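Local structure of N-acetylmuramoyl-L-alanine amidase XlyA (Bacillus subtilis, 3RDR) at the zinc ion site. The protein hydrolyses the amide bond between N-acetylmuramoyl residues and L-amino acids in bacterial cell-wall peptidoglycan, acting as a zinc-dependent autolysin through the catalytic domain present here. Coordinates in Å, arbitrary orientation; residue numbers count along the deposited sequence, not the author numbering.

The zinc ion site. Residues 32-33, 80-81, 96, 133, 141. With ZN (zinc ion), chain B; CL (chloride ion), chain C.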
# COMPACT_ATOMS: atom_id res chain seq x y z
N HIS A 32 -2.78 -3.48 2.48
CA HIS A 32 -3.89 -3.97 1.67
C HIS A 32 -3.45 -5.18 0.84
O HIS A 32 -2.26 -5.49 0.75
CB HIS A 32 -4.35 -2.91 0.65
CG HIS A 32 -4.69 -1.57 1.23
ND1 HIS A 32 -5.98 -1.15 1.43
CD2 HIS A 32 -3.90 -0.53 1.58
CE1 HIS A 32 -5.98 0.09 1.87
NE2 HIS A 32 -4.73 0.50 1.97
N ASN A 33 -4.43 -5.85 0.24
CA ASN A 33 -4.20 -6.98 -0.67
C ASN A 33 -5.11 -6.60 -1.83
O ASN A 33 -6.27 -6.26 -1.62
CB ASN A 33 -4.66 -8.31 -0.05
CG ASN A 33 -3.61 -8.94 0.86
OD1 ASN A 33 -3.87 -9.95 1.51
ND2 ASN A 33 -2.42 -8.35 0.90
N HIS A 80 -7.57 5.59 0.30
CA HIS A 80 -7.56 4.13 0.32
C HIS A 80 -8.08 3.46 1.59
O HIS A 80 -8.49 2.30 1.54
CB HIS A 80 -6.13 3.65 0.08
CG HIS A 80 -5.15 4.15 1.09
ND1 HIS A 80 -4.87 3.47 2.26
CD2 HIS A 80 -4.45 5.31 1.16
CE1 HIS A 80 -4.04 4.19 3.00
NE2 HIS A 80 -3.77 5.31 2.35
N ALA A 81 -8.06 4.18 2.71
CA ALA A 81 -8.49 3.62 3.99
C ALA A 81 -9.99 3.63 4.24
O ALA A 81 -10.48 2.91 5.11
CB ALA A 81 -7.77 4.35 5.13
N GLU A 96 -0.14 -1.79 -1.14
CA GLU A 96 -0.93 -2.87 -1.72
C GLU A 96 0.00 -4.03 -2.05
O GLU A 96 1.10 -3.82 -2.57
CB GLU A 96 -1.63 -2.41 -3.00
CG GLU A 96 -2.96 -1.69 -2.77
CD GLU A 96 -4.13 -2.65 -2.54
OE1 GLU A 96 -3.88 -3.86 -2.33
OE2 GLU A 96 -5.29 -2.19 -2.56
N HIS A 133 -5.99 -2.44 6.58
CA HIS A 133 -7.04 -1.55 6.12
C HIS A 133 -8.25 -1.70 7.05
O HIS A 133 -8.91 -0.72 7.40
CB HIS A 133 -7.44 -1.91 4.68
CG HIS A 133 -8.57 -1.09 4.14
ND1 HIS A 133 -9.09 -1.29 2.88
CD2 HIS A 133 -9.29 -0.08 4.68
CE1 HIS A 133 -10.08 -0.43 2.67
NE2 HIS A 133 -10.22 0.31 3.75
N CYS A 141 -9.88 -6.58 4.59
CA CYS A 141 -8.66 -6.37 3.80
C CYS A 141 -7.58 -6.03 4.81
O CYS A 141 -7.83 -5.27 5.75
CB CYS A 141 -8.86 -5.20 2.82
SG CYS A 141 -7.38 -4.73 1.89
ZN ZN B . -7.82 -2.41 1.40
CL CL C . -9.11 -2.05 -0.49
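Catalytic rather than structural, the zinc site of this amidase-2 domain shows how a hydrolytic metal is held by protein on one side and offered to an apparently exchangeable ligand on the other. His32, His133 and Cys141 bind the ion in a near-tetrahedral shell in which a chloride, only partly covered by protein, is the further ligand seen, with ZN to CL at 2.3 Å. The chloride, a common crystallisation additive, probably occupies the position of the hydrolytic water or substrate oxygen. Both imidazoles coordinate through ND1: His32 ND1 and His133 ND1 each lie 2.2 Å from ZN, and their bonds meet at 100°. His133 reaches it with CG anti to the backbone N (chi1 177°), whereas CG of His32 is anti to the carbonyl carbon. Cys141, its sulfur anti to its own N (chi1 175°), supplies a sulfur ligand, presumably as the thiolate, SG standing 2.4 Å from ZN. A second shell steadies these groups. His32 NE2 donates to His80 ND1 at 3.0 Å, nearly within the His32 ring plane but tilted from that of His80, and should limit rotation of the His32 ring. Asn33 N donates to Cys141 SG at 3.6 Å, which may temper the sulfur's charge. The Glu96 carboxylate faces the chloride side without bonding it; an influence on zinc-bound water would suit an amidase. In the fold, named for T7 lysozyme, His32 and Glu96 come from strands 28-33 and 92-97, His133 begins helix 133-137, and Cys141 and His80 arrive on loops.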